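Long-range contacts in endoglucanase A (Clostridium acetobutylicum, PDB 3IK2), which probably hydrolyses internal beta-1,4-glucosidic bonds of cellulose and related beta-glucans: residues 4-9 against 457-462; 10-15 against 416-421; 429-434 against 441-446; 451-456 against 496-501; 468-473 against 484-489. One frame throughout, in Å; residues are numbered along the deposited sequence.

Contact 1: residues 4-9 against 457-462; sequences NVNIDT and NFNVSS
Val5 and Phe458 lie side by side and point to the same face of the sheet. The CD1 and CE1 corner of the phenyl ring meets the Val5 side chain, with Val5 CB 3.7 Å from Phe458 CD1. Ile7 and Val460 pair in the same way two residues further along. Ile7 CD1 stands 4.1 Å from Val460 CG2, and also comes to the edge of the Phe458 ring. On the other face two asparagine pairs meet. Asn6 and Asn459 run alongside each other with their amide planes 48° apart. Asn459 ND2 gives a weak, bent bond to Asn6 OD1 at 2.7 Å. Asn4 and Asn457 cross obliquely, and Asn457 ND2 reaches Asn4 OD1 in a long, weak bond of 3.4 Å. Both strands belong to the mixed beta-sheet beside the TIM-like barrel, built from the first strand and the last part of the chain. They are parallel neighbours, with most of the chain between them. The ladder alternates: Val5 N binds Asn457 O at 2.8 Å, Asn459 N binds Val5 O, Ile7 N binds Asn459 O and Ser461 N binds Ile7 O at 2.6 Å. Strand 415-421 pairs with the far edge of 4-9. Phe458 stacks on Phe495. Asp8 OD2 accepts from Asn10 N and from a water that also lies near Ser461 OG. Where the strands end, Thr9 OG1 and Ser462 OG share a hydrogen bond of 2.8 Å.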
# COMPACT_ATOMS: atom_id res chain seq x y z
N ASN A 4 -9.32 29.61 3.77
CA ASN A 4 -8.15 30.12 3.03
C ASN A 4 -7.19 29.00 2.70
O ASN A 4 -6.96 28.12 3.52
CB ASN A 4 -7.42 31.22 3.82
CG ASN A 4 -8.35 32.39 4.19
OD1 ASN A 4 -9.12 32.87 3.36
ND2 ASN A 4 -8.27 32.85 5.46
N VAL A 5 -6.64 29.03 1.49
CA VAL A 5 -5.62 28.08 1.08
C VAL A 5 -4.43 28.84 0.55
O VAL A 5 -4.50 29.50 -0.49
CB VAL A 5 -6.12 27.14 -0.02
CG1 VAL A 5 -5.01 26.08 -0.43
CG2 VAL A 5 -7.45 26.50 0.40
N ASN A 6 -3.32 28.70 1.28
CA ASN A 6 -2.07 29.34 0.97
C ASN A 6 -1.07 28.35 0.36
O ASN A 6 -0.56 27.43 1.04
CB ASN A 6 -1.49 29.99 2.23
CG ASN A 6 -2.39 31.10 2.78
OD1 ASN A 6 -3.05 31.82 2.02
ND2 ASN A 6 -2.40 31.26 4.10
N ILE A 7 -0.81 28.55 -0.94
CA ILE A 7 0.15 27.71 -1.67
C ILE A 7 1.47 28.48 -1.89
O ILE A 7 1.47 29.66 -2.24
CB ILE A 7 -0.48 27.17 -3.02
CG1 ILE A 7 -1.74 26.34 -2.71
CG2 ILE A 7 0.50 26.33 -3.82
CD1 ILE A 7 -2.70 26.19 -3.88
N ASP A 8 2.59 27.81 -1.66
CA ASP A 8 3.89 28.35 -2.03
C ASP A 8 4.66 27.32 -2.84
O ASP A 8 5.12 26.34 -2.29
CB ASP A 8 4.68 28.74 -0.77
CG ASP A 8 6.01 29.43 -1.10
OD1 ASP A 8 6.60 30.04 -0.18
OD2 ASP A 8 6.48 29.37 -2.27
N THR A 9 4.81 27.55 -4.14
CA THR A 9 5.46 26.55 -5.02
C THR A 9 6.98 26.45 -4.82
O THR A 9 7.63 25.60 -5.43
CB THR A 9 5.14 26.75 -6.52
OG1 THR A 9 5.66 28.01 -6.96
CG2 THR A 9 3.62 26.71 -6.77
N ASN A 457 -10.70 30.38 -0.75
CA ASN A 457 -9.95 31.54 -1.18
C ASN A 457 -8.49 31.13 -1.31
O ASN A 457 -7.84 30.82 -0.32
CB ASN A 457 -10.15 32.68 -0.16
CG ASN A 457 -11.62 32.87 0.19
OD1 ASN A 457 -12.47 32.99 -0.70
ND2 ASN A 457 -11.94 32.88 1.49
N PHE A 458 -7.98 31.09 -2.55
CA PHE A 458 -6.67 30.57 -2.83
C PHE A 458 -5.67 31.67 -2.98
O PHE A 458 -5.90 32.62 -3.74
CB PHE A 458 -6.64 29.73 -4.13
CG PHE A 458 -7.44 28.44 -4.06
CD1 PHE A 458 -6.82 27.25 -3.67
CD2 PHE A 458 -8.80 28.42 -4.39
CE1 PHE A 458 -7.55 26.05 -3.60
CE2 PHE A 458 -9.54 27.24 -4.33
CZ PHE A 458 -8.91 26.04 -3.92
N ASN A 459 -4.53 31.50 -2.32
CA ASN A 459 -3.41 32.42 -2.47
C ASN A 459 -2.19 31.65 -2.90
O ASN A 459 -1.56 30.98 -2.08
CB ASN A 459 -3.14 33.14 -1.15
CG ASN A 459 -4.40 33.64 -0.49
OD1 ASN A 459 -4.90 34.72 -0.86
ND2 ASN A 459 -4.96 32.85 0.47
N VAL A 460 -1.84 31.76 -4.18
CA VAL A 460 -0.69 31.06 -4.71
C VAL A 460 0.53 31.99 -4.72
O VAL A 460 0.59 32.97 -5.47
CB VAL A 460 -0.97 30.49 -6.11
CG1 VAL A 460 0.20 29.72 -6.60
CG2 VAL A 460 -2.22 29.62 -6.08
N SER A 461 1.49 31.68 -3.86
CA SER A 461 2.79 32.35 -3.90
C SER A 461 3.73 31.58 -4.84
O SER A 461 4.12 30.46 -4.57
CB SER A 461 3.37 32.47 -2.48
OG SER A 461 4.67 33.02 -2.51
N SER A 462 4.07 32.20 -5.96
CA SER A 462 4.86 31.57 -7.02
C SER A 462 5.45 32.64 -7.95
O SER A 462 4.89 33.72 -8.08
CB SER A 462 3.99 30.62 -7.85
OG SER A 462 4.76 29.94 -8.82
O HOH W 1 7.58 31.81 -3.75

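Contact 2: residues 10-15 against 416-421; sequences NAEKQA and DVKCDT
Residues 10-15 carry the irregular break in strand 2-15 of the mixed beta-sheet, after which Gln14 pairs again with strand 415-421 in the antiparallel sense. Three backbone bonds make the first shell. Gln14 and Asp416 form a hydrogen-bonded pair: Gln14 N gives to Asp416 O at 2.9 Å, and Asp416 N gives to Gln14 O at 2.7 Å. Both of these donors lie in the plane of the carbonyl they reach. Lys418 N binds Ala11 O at 3.0 Å, and here the donor sits above the carbonyl plane. Between these bonds Lys13 CA makes a CA-H...O contact with Asp416 O at 3.3 Å. The break in regular pairing falls at Glu12, which has a positive phi of 50°. Its CB points toward the other strand, and its extended side chain crosses the Lys418 chain obliquely. Ala11 CB packs against the same lysine, 4.0 Å from Lys418 CD. Further out, Asp8 continues the pairing with the backbone of Lys418, and Val417 bonds to Ala431 on the other side. Asp8 OD2 holds Asn10 N, at the start of the turn. Asp420 OD2 is 4.3 Å from Glu12 OE2; these like charges would probably repel, and the Lys418 ammonium may ease this. Glu12 OE2 lies beside the lysine's methylenes, 3.3 Å from Lys418 CD, and its 4.4 Å to Lys418 NZ is too long for a salt bridge.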
# COMPACT_ATOMS: atom_id res chain seq x y z
N ASN A 10 7.51 27.31 -3.94
CA ASN A 10 8.94 27.37 -3.65
C ASN A 10 9.23 27.02 -2.19
O ASN A 10 10.35 27.19 -1.72
CB ASN A 10 9.51 28.77 -3.97
CG ASN A 10 11.06 28.79 -4.15
OD1 ASN A 10 11.76 29.65 -3.58
ND2 ASN A 10 11.59 27.85 -4.94
N ALA A 11 8.21 26.53 -1.49
CA ALA A 11 8.37 26.03 -0.13
C ALA A 11 7.84 24.60 0.07
O ALA A 11 6.87 24.15 -0.60
CB ALA A 11 7.69 26.97 0.87
N GLU A 12 8.49 23.93 1.04
CA GLU A 12 8.15 22.59 1.53
C GLU A 12 7.98 21.59 0.40
O GLU A 12 7.03 20.77 0.40
CB GLU A 12 6.92 22.62 2.42
CG GLU A 12 6.94 23.69 3.52
CD GLU A 12 5.60 23.84 4.23
OE1 GLU A 12 4.84 22.84 4.34
OE2 GLU A 12 5.30 24.96 4.70
N LYS A 13 8.91 21.65 -0.55
CA LYS A 13 8.87 20.83 -1.75
C LYS A 13 9.21 19.39 -1.37
O LYS A 13 10.12 19.15 -0.57
CB LYS A 13 9.86 21.33 -2.80
CG LYS A 13 9.48 22.66 -3.43
CD LYS A 13 10.39 22.97 -4.59
CE LYS A 13 10.69 24.45 -4.62
NZ LYS A 13 10.81 25.05 -5.99
N GLN A 14 8.48 18.46 -1.95
CA GLN A 14 8.69 17.05 -1.63
C GLN A 14 8.42 16.24 -2.90
O GLN A 14 7.34 16.34 -3.47
CB GLN A 14 7.73 16.66 -0.50
CG GLN A 14 7.69 15.19 -0.12
CD GLN A 14 8.84 14.76 0.76
OE1 GLN A 14 9.18 13.60 0.80
NE2 GLN A 14 9.45 15.71 1.46
N ALA A 15 9.41 15.46 -3.34
CA ALA A 15 9.20 14.50 -4.41
C ALA A 15 8.05 13.54 -4.05
O ALA A 15 8.05 12.91 -3.01
CB ALA A 15 10.47 13.74 -4.68
N ASP A 416 5.22 17.63 -4.58
CA ASP A 416 4.29 18.24 -3.63
C ASP A 416 4.88 19.57 -3.16
O ASP A 416 6.08 19.67 -2.95
CB ASP A 416 4.05 17.31 -2.44
CG ASP A 416 3.21 17.96 -1.35
OD1 ASP A 416 3.79 18.35 -0.32
OD2 ASP A 416 1.98 18.11 -1.53
N VAL A 417 4.02 20.58 -3.01
CA VAL A 417 4.45 21.88 -2.53
C VAL A 417 3.54 22.33 -1.40
O VAL A 417 2.45 21.79 -1.23
CB VAL A 417 4.55 22.98 -3.66
CG1 VAL A 417 5.50 22.52 -4.83
CG2 VAL A 417 3.18 23.35 -4.20
N LYS A 418 4.02 23.30 -0.63
CA LYS A 418 3.26 23.92 0.44
C LYS A 418 1.83 24.28 0.03
O LYS A 418 1.63 25.05 -0.89
CB LYS A 418 3.98 25.17 0.94
CG LYS A 418 3.17 25.94 1.97
CD LYS A 418 4.02 27.05 2.56
CE LYS A 418 3.16 28.10 3.26
NZ LYS A 418 4.02 29.13 3.93
N CYS A 419 0.86 23.74 0.75
CA CYS A 419 -0.53 23.95 0.47
C CYS A 419 -1.27 23.81 1.79
O CYS A 419 -1.69 22.71 2.17
CB CYS A 419 -1.05 22.92 -0.53
SG CYS A 419 -2.67 23.32 -1.19
N ASP A 420 -1.39 24.94 2.49
CA ASP A 420 -1.97 24.96 3.84
C ASP A 420 -3.38 25.49 3.80
O ASP A 420 -3.61 26.63 3.37
CB ASP A 420 -1.14 25.83 4.80
CG ASP A 420 0.29 25.31 4.99
OD1 ASP A 420 0.49 24.08 4.97
OD2 ASP A 420 1.20 26.14 5.18
N THR A 421 -4.30 24.66 4.26
CA THR A 421 -5.68 25.06 4.43
C THR A 421 -5.88 25.57 5.86
O THR A 421 -5.24 25.09 6.80
CB THR A 421 -6.64 23.89 4.09
OG1 THR A 421 -7.99 24.36 4.07
CG2 THR A 421 -6.53 22.74 5.06

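Contact 3: residues 429-434 against 441-446; sequences TYASVT and MDIIVM
Four backbone hydrogen bonds join these strands, the two arms of a beta hairpin in the mixed sheet. Tyr430 N gives to Ile444 O at 2.9 Å and Ile444 N returns to Tyr430 O at 2.8 Å. Ser432 and Asp442 form the second such pair, and Asp442 N meets Ser432 O almost straight at 176°. Ala431 and Ile443, between the two pairs, and Thr429, beyond them, add CA-H...O contacts.

Apolar packing lies on both faces. Thr429 CG2 sits alongside both methyls of Val445, 4.1 Å from Val445 CG1. Ala431 CB meets Ile443 CG1 and Met441 SD, and Ile7 of strand 2-15 packs over this side. On the opposite face, Met446 bends back so that its CE comes to the Tyr430 ring edge, in plane, 3.8 Å from Tyr430 CE2. Helix 361-376 and Tyr412 pack on this side.

The polar ends look outside the pair. Tyr430 OH bonds Asp369 of that helix, and Asp442 OD1 accepts from His506. A water lies 2.5 Å from Asp442 OD2 and 2.7 Å from Thr434 OG1. The buried carboxylate thus has partners on both oxygens, and the nearby histidine would probably favour its charged form.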
# COMPACT_ATOMS: atom_id res chain seq x y z
N THR A 429 -6.41 19.77 1.28
CA THR A 429 -5.85 20.46 0.09
C THR A 429 -4.40 20.00 -0.14
O THR A 429 -3.59 20.00 0.78
CB THR A 429 -5.85 22.02 0.22
OG1 THR A 429 -5.05 22.42 1.36
CG2 THR A 429 -7.30 22.59 0.31
N TYR A 430 -4.12 19.61 -1.38
CA TYR A 430 -2.78 19.20 -1.81
C TYR A 430 -2.47 19.97 -3.07
O TYR A 430 -3.33 20.14 -3.92
CB TYR A 430 -2.70 17.64 -2.03
CG TYR A 430 -3.12 16.87 -0.77
CD1 TYR A 430 -2.24 16.72 0.30
CD2 TYR A 430 -4.42 16.35 -0.63
CE1 TYR A 430 -2.63 16.07 1.47
CE2 TYR A 430 -4.81 15.68 0.52
CZ TYR A 430 -3.91 15.55 1.57
OH TYR A 430 -4.27 14.90 2.72
N ALA A 431 -1.26 20.48 -3.18
CA ALA A 431 -0.80 21.13 -4.42
C ALA A 431 0.47 20.47 -4.90
O ALA A 431 1.31 20.06 -4.08
CB ALA A 431 -0.58 22.64 -4.19
N SER A 432 0.62 20.36 -6.21
CA SER A 432 1.83 19.82 -6.79
C SER A 432 2.29 20.58 -8.04
O SER A 432 1.48 21.18 -8.78
CB SER A 432 1.67 18.33 -7.14
OG SER A 432 0.71 18.17 -8.15
N VAL A 433 3.59 20.51 -8.28
CA VAL A 433 4.14 21.05 -9.51
C VAL A 433 4.71 19.84 -10.28
O VAL A 433 4.84 18.77 -9.73
CB VAL A 433 5.12 22.24 -9.19
CG1 VAL A 433 6.17 22.37 -10.20
CG2 VAL A 433 4.34 23.57 -9.07
N THR A 434 4.99 20.01 -11.57
CA THR A 434 5.51 18.93 -12.41
C THR A 434 6.93 19.36 -12.81
O THR A 434 7.12 20.42 -13.43
CB THR A 434 4.58 18.69 -13.63
OG1 THR A 434 3.25 18.39 -13.17
CG2 THR A 434 5.09 17.55 -14.52
N MET A 441 0.16 23.86 -12.46
CA MET A 441 0.03 23.45 -11.08
C MET A 441 -1.25 22.65 -10.90
O MET A 441 -2.29 22.99 -11.47
CB MET A 441 0.04 24.66 -10.14
CG MET A 441 -0.35 24.24 -8.73
SD MET A 441 -0.33 25.48 -7.49
CE MET A 441 -1.00 26.91 -8.29
N ASP A 442 -1.16 21.58 -10.10
CA ASP A 442 -2.28 20.67 -9.87
C ASP A 442 -2.66 20.76 -8.42
O ASP A 442 -1.78 20.78 -7.55
CB ASP A 442 -1.91 19.23 -10.22
CG ASP A 442 -1.85 19.00 -11.71
OD1 ASP A 442 -2.90 18.78 -12.35
OD2 ASP A 442 -0.73 19.06 -12.24
N ILE A 443 -3.96 20.88 -8.16
CA ILE A 443 -4.44 21.04 -6.79
C ILE A 443 -5.56 20.03 -6.57
O ILE A 443 -6.47 19.92 -7.39
CB ILE A 443 -4.91 22.48 -6.50
CG1 ILE A 443 -3.85 23.50 -6.90
CG2 ILE A 443 -5.21 22.65 -5.02
CD1 ILE A 443 -4.38 24.93 -7.04
N ILE A 444 -5.46 19.28 -5.48
CA ILE A 444 -6.59 18.48 -5.00
C ILE A 444 -7.25 19.20 -3.85
O ILE A 444 -6.59 19.60 -2.87
CB ILE A 444 -6.16 17.05 -4.53
CG1 ILE A 444 -5.42 16.32 -5.63
CG2 ILE A 444 -7.40 16.20 -4.06
CD1 ILE A 444 -6.27 15.98 -6.85
N VAL A 445 -8.56 19.39 -3.97
CA VAL A 445 -9.34 20.07 -2.94
C VAL A 445 -10.60 19.26 -2.70
O VAL A 445 -11.33 18.94 -3.64
CB VAL A 445 -9.68 21.55 -3.36
CG1 VAL A 445 -10.42 22.25 -2.27
CG2 VAL A 445 -8.41 22.32 -3.62
N MET A 446 -10.85 18.93 -1.43
CA MET A 446 -12.03 18.18 -1.01
C MET A 446 -12.75 18.93 0.11
O MET A 446 -12.13 19.45 1.05
CB MET A 446 -11.71 16.78 -0.45
CG MET A 446 -11.00 15.76 -1.34
SD MET A 446 -10.01 14.66 -0.25
CE MET A 446 -8.37 15.19 -0.77
O HOH W 2 1.54 19.98 -11.72

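Contact 4: residues 451-456 against 496-501; sequences TDSINF and TYKIPA
Strands 454-456 and 496-499 form an antiparallel pair at one edge of the mixed beta-sheet. Two hydrogen-bonded pairs satisfy much of its backbone. Ile454 N gives to Ile499 O at 2.9 Å, and Ile499 N gives to Ile454 O at 2.8 Å. Phe456 and Tyr497 repeat this: Tyr497 N reaches Phe456 O in the carbonyl plane, but Phe456 N lies 45° above the plane of Tyr497 O. Ile499 O has a second donor in Asn447 ND2. Lys498 CA and Thr496 CA add CA-H...O contacts to Ile454 O and Phe456 O. On the other edge Asn455 bonds the backbone of Met1 and Val3, so this strand lies between the chain's start and 496-499. The side-chain polar groups look elsewhere. Asn455 ND2 gives to Asp2 OD1, while Asn455 OD1 rests on the lysine chain, 3.3 Å from Lys498 CG. Lys498 is fully extended and runs alongside Asn455. Tyr497 OH bonds Asp485 O in the loop after strand 481-484. Beyond the strands, Asp452 O accepts from Asn447 ND2, and Ala501 CB packs 3.5 Å from Asp452 O. Inward, the Phe456 ring is packed on one face and along its edge. Ile454 CG2 sits over the centre of one face, 3.6 Å above the plane. Tyr497 O is at its edge, and Ile499 CD1 lies 3.5 Å from Phe456 CE2.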
# COMPACT_ATOMS: atom_id res chain seq x y z
N THR A 451 -22.77 18.76 4.80
CA THR A 451 -23.94 19.57 4.46
C THR A 451 -23.63 20.97 3.89
O THR A 451 -24.43 21.53 3.14
CB THR A 451 -24.88 19.72 5.71
OG1 THR A 451 -24.20 20.45 6.74
CG2 THR A 451 -25.27 18.35 6.25
N ASP A 452 -22.50 21.55 4.27
CA ASP A 452 -22.18 22.94 3.93
C ASP A 452 -21.19 23.07 2.78
O ASP A 452 -20.32 22.23 2.60
CB ASP A 452 -21.58 23.65 5.15
CG ASP A 452 -22.52 23.65 6.36
OD1 ASP A 452 -23.74 23.43 6.20
OD2 ASP A 452 -22.00 23.87 7.49
N SER A 453 -21.32 24.13 2.00
CA SER A 453 -20.40 24.35 0.90
C SER A 453 -19.23 25.18 1.44
O SER A 453 -19.34 25.80 2.51
CB SER A 453 -21.12 25.03 -0.29
OG SER A 453 -21.57 26.32 0.11
N ILE A 454 -18.10 25.12 0.76
CA ILE A 454 -16.96 25.92 1.16
C ILE A 454 -16.53 26.85 0.05
O ILE A 454 -16.32 26.42 -1.10
CB ILE A 454 -15.71 25.06 1.60
CG1 ILE A 454 -16.02 24.11 2.76
CG2 ILE A 454 -14.59 26.00 2.06
CD1 ILE A 454 -14.82 23.17 3.12
N ASN A 455 -16.40 28.11 0.40
CA ASN A 455 -15.72 29.09 -0.42
C ASN A 455 -14.24 29.04 -0.15
O ASN A 455 -13.78 29.40 0.93
CB ASN A 455 -16.25 30.50 -0.15
CG ASN A 455 -17.73 30.62 -0.47
OD1 ASN A 455 -18.16 30.31 -1.59
ND2 ASN A 455 -18.53 31.00 0.54
N PHE A 456 -13.49 28.55 -1.13
CA PHE A 456 -12.07 28.44 -0.96
C PHE A 456 -11.47 29.68 -1.56
O PHE A 456 -11.68 29.97 -2.73
CB PHE A 456 -11.52 27.19 -1.65
CG PHE A 456 -11.80 25.91 -0.92
CD1 PHE A 456 -10.96 25.49 0.12
CD2 PHE A 456 -12.88 25.11 -1.30
CE1 PHE A 456 -11.20 24.30 0.79
CE2 PHE A 456 -13.13 23.90 -0.63
CZ PHE A 456 -12.29 23.50 0.41
N THR A 496 -10.89 32.38 -6.26
CA THR A 496 -11.83 31.76 -5.35
C THR A 496 -12.47 30.60 -6.10
O THR A 496 -12.51 30.61 -7.34
CB THR A 496 -12.85 32.80 -4.83
OG1 THR A 496 -12.15 33.83 -4.12
CG2 THR A 496 -13.79 32.19 -3.84
N TYR A 497 -12.87 29.56 -5.36
CA TYR A 497 -13.64 28.46 -5.91
C TYR A 497 -14.53 27.89 -4.80
O TYR A 497 -14.03 27.45 -3.74
CB TYR A 497 -12.77 27.37 -6.59
CG TYR A 497 -13.56 26.64 -7.68
CD1 TYR A 497 -13.72 27.20 -8.94
CD2 TYR A 497 -14.16 25.39 -7.44
CE1 TYR A 497 -14.46 26.55 -9.95
CE2 TYR A 497 -14.91 24.73 -8.43
CZ TYR A 497 -15.07 25.32 -9.69
OH TYR A 497 -15.83 24.69 -10.70
N LYS A 498 -15.84 27.96 -5.04
CA LYS A 498 -16.86 27.41 -4.17
C LYS A 498 -17.15 25.94 -4.50
O LYS A 498 -17.48 25.59 -5.62
CB LYS A 498 -18.15 28.23 -4.27
CG LYS A 498 -19.25 27.76 -3.33
CD LYS A 498 -20.46 28.72 -3.43
CE LYS A 498 -21.43 28.50 -2.26
NZ LYS A 498 -22.59 29.47 -2.27
N ILE A 499 -17.02 25.09 -3.48
CA ILE A 499 -17.18 23.65 -3.63
C ILE A 499 -18.36 23.18 -2.77
O ILE A 499 -18.36 23.39 -1.55
CB ILE A 499 -15.85 22.95 -3.24
CG1 ILE A 499 -14.79 23.30 -4.29
CG2 ILE A 499 -15.99 21.45 -3.19
CD1 ILE A 499 -13.39 22.82 -3.97
N PRO A 500 -19.36 22.52 -3.38
CA PRO A 500 -20.44 22.01 -2.52
C PRO A 500 -19.95 20.90 -1.57
O PRO A 500 -18.82 20.42 -1.71
CB PRO A 500 -21.48 21.47 -3.53
CG PRO A 500 -21.12 22.11 -4.86
CD PRO A 500 -19.60 22.20 -4.80
N ALA A 501 -20.78 20.54 -0.59
CA ALA A 501 -20.50 19.50 0.39
C ALA A 501 -20.14 18.18 -0.28
O ALA A 501 -20.66 17.87 -1.34
CB ALA A 501 -21.73 19.29 1.29

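Contact 5: residues 468-473 against 484-489; sequences SGQVWG and RDDVSS
The two segments run roughly antiparallel, 153° apart end to end, but only 468-473 is a regular strand. Residues 484-489 lead out of strand 481-484 into a loop, and bonds from the loop to the strand are few. Arg484 N gives to Val471 O at 2.7 Å, and Val487 N gives to Gly469 O at 2.8 Å. In both the donor stands above the carbonyl plane. Two waters fill in where the backbones diverge. One accepts from Gly469 N and donates to Val487 O. The other accepts from Val471 N and lies 2.6 Å from both Arg484 O and Asp486 OD1. Val487 CG2 packs directly on the Gly469 backbone, 3.9 Å from Gly469 CA. Val471 crosses Val487 at about a right angle, CG2 to CG2 at 4.0 Å. The other methyl of Val471, CG1, meets the CB and CG of Arg484. The arginine is bent at chi2 and chi3, so its chain passes over Gly473. Arg484 NH2 gives a weak bond to Gly473 O at 2.9 Å, while Arg484 NH1 pairs with Asp475. Asp486 lies beside Gln470, its carboxylate plane nearly perpendicular to the amide. Gln470 OE1 accepts from Lys483. Tyr497 of strand 494-499 packs against Val471, Arg484 and Val487. This is the irregular open end of a beta hairpin, strands 468-475 and 481-484, at one edge of the mixed beta-sheet.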
# COMPACT_ATOMS: atom_id res chain seq x y z
N SER A 468 -5.30 30.79 -15.96
CA SER A 468 -6.52 30.02 -16.12
C SER A 468 -6.53 28.77 -15.25
O SER A 468 -5.49 28.20 -14.96
CB SER A 468 -6.76 29.65 -17.59
OG SER A 468 -5.72 28.82 -18.07
N GLY A 469 -7.72 28.36 -14.84
CA GLY A 469 -7.90 27.15 -14.05
C GLY A 469 -9.06 26.31 -14.59
O GLY A 469 -10.16 26.83 -14.83
N GLN A 470 -8.79 25.03 -14.79
CA GLN A 470 -9.84 24.04 -15.12
C GLN A 470 -10.06 23.09 -13.95
O GLN A 470 -9.15 22.84 -13.15
CB GLN A 470 -9.46 23.26 -16.37
CG GLN A 470 -9.48 24.08 -17.64
CD GLN A 470 -9.17 23.23 -18.87
OE1 GLN A 470 -10.04 22.98 -19.68
NE2 GLN A 470 -7.93 22.77 -18.99
N VAL A 471 -11.27 22.55 -13.85
CA VAL A 471 -11.66 21.82 -12.65
C VAL A 471 -12.43 20.55 -13.00
O VAL A 471 -13.34 20.60 -13.81
CB VAL A 471 -12.53 22.71 -11.71
CG1 VAL A 471 -12.89 21.93 -10.44
CG2 VAL A 471 -11.80 24.05 -11.36
N TRP A 472 -12.03 19.42 -12.40
CA TRP A 472 -12.72 18.12 -12.56
C TRP A 472 -13.04 17.53 -11.20
O TRP A 472 -12.27 17.65 -10.28
CB TRP A 472 -11.86 17.12 -13.32
CG TRP A 472 -11.63 17.44 -14.78
CD1 TRP A 472 -12.28 16.91 -15.87
CD2 TRP A 472 -10.66 18.34 -15.29
NE1 TRP A 472 -11.76 17.44 -17.03
CE2 TRP A 472 -10.77 18.33 -16.70
CE3 TRP A 472 -9.70 19.17 -14.68
CZ2 TRP A 472 -9.95 19.11 -17.52
CZ3 TRP A 472 -8.89 19.95 -15.50
CH2 TRP A 472 -9.01 19.92 -16.90
N GLY A 473 -14.16 16.84 -11.07
CA GLY A 473 -14.54 16.33 -9.76
C GLY A 473 -15.65 15.32 -9.69
O GLY A 473 -16.33 15.05 -10.66
N ARG A 484 -15.94 20.39 -14.33
CA ARG A 484 -16.75 21.40 -13.70
C ARG A 484 -16.43 22.77 -14.31
O ARG A 484 -15.60 22.90 -15.19
CB ARG A 484 -16.59 21.35 -12.17
CG ARG A 484 -16.26 19.93 -11.70
CD ARG A 484 -16.89 19.50 -10.39
NE ARG A 484 -17.40 18.13 -10.46
CZ ARG A 484 -18.36 17.63 -9.67
NH1 ARG A 484 -18.91 18.38 -8.72
NH2 ARG A 484 -18.77 16.38 -9.84
N ASP A 485 -17.12 23.79 -13.85
CA ASP A 485 -16.90 25.13 -14.34
C ASP A 485 -15.45 25.60 -14.13
O ASP A 485 -14.84 25.34 -13.07
CB ASP A 485 -17.87 26.07 -13.64
CG ASP A 485 -18.29 27.24 -14.50
OD1 ASP A 485 -18.42 27.10 -15.76
OD2 ASP A 485 -18.52 28.31 -13.90
N ASP A 486 -14.91 26.30 -15.13
CA ASP A 486 -13.55 26.84 -15.00
C ASP A 486 -13.48 27.79 -13.84
O ASP A 486 -14.49 28.39 -13.45
CB ASP A 486 -13.11 27.58 -16.26
CG ASP A 486 -12.92 26.67 -17.44
OD1 ASP A 486 -13.16 25.46 -17.35
OD2 ASP A 486 -12.51 27.18 -18.50
N VAL A 487 -12.28 27.91 -13.27
CA VAL A 487 -11.95 29.00 -12.37
C VAL A 487 -12.34 30.33 -13.05
O VAL A 487 -11.95 30.61 -14.19
CB VAL A 487 -10.48 28.97 -11.93
CG1 VAL A 487 -10.12 30.25 -11.16
CG2 VAL A 487 -10.24 27.76 -11.03
N SER A 488 -13.14 31.10 -12.33
CA SER A 488 -13.73 32.35 -12.78
C SER A 488 -12.73 33.30 -13.38
O SER A 488 -12.80 33.67 -14.57
CB SER A 488 -14.40 33.04 -11.59
OG SER A 488 -15.64 33.60 -11.96
N SER A 489 -11.79 33.72 -12.55
CA SER A 489 -10.80 34.73 -12.93
C SER A 489 -9.65 34.58 -11.98
O SER A 489 -9.85 34.32 -10.78
CB SER A 489 -11.37 36.16 -12.86
OG SER A 489 -12.07 36.40 -11.64
O HOH W 3 -9.73 30.16 -15.59
O HOH W 4 -13.14 23.20 -16.06

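In the fold
All five contacts reach the one mixed sheet beside the TIM-like barrel, far from its calcium site. Contact 3 is the buried one, with apolar side chains on both faces and a few buried polar ones; contacts 1, 2, 4 and 5 are partly buried and carry more exposed polar groups. Contacts 1 and 2 share strand 2-15, and contacts 1 and 4 share strand 454-461. Contact 1 is parallel, while contacts 3 and 4 are antiparallel. Contacts 2 and 5 are less regular, and contact 5 relies on bridging waters. Val445 touches Phe456 and Phe458, joining contact 3 to contacts 4 and 1. Tyr497 links contact 4 to contact 5.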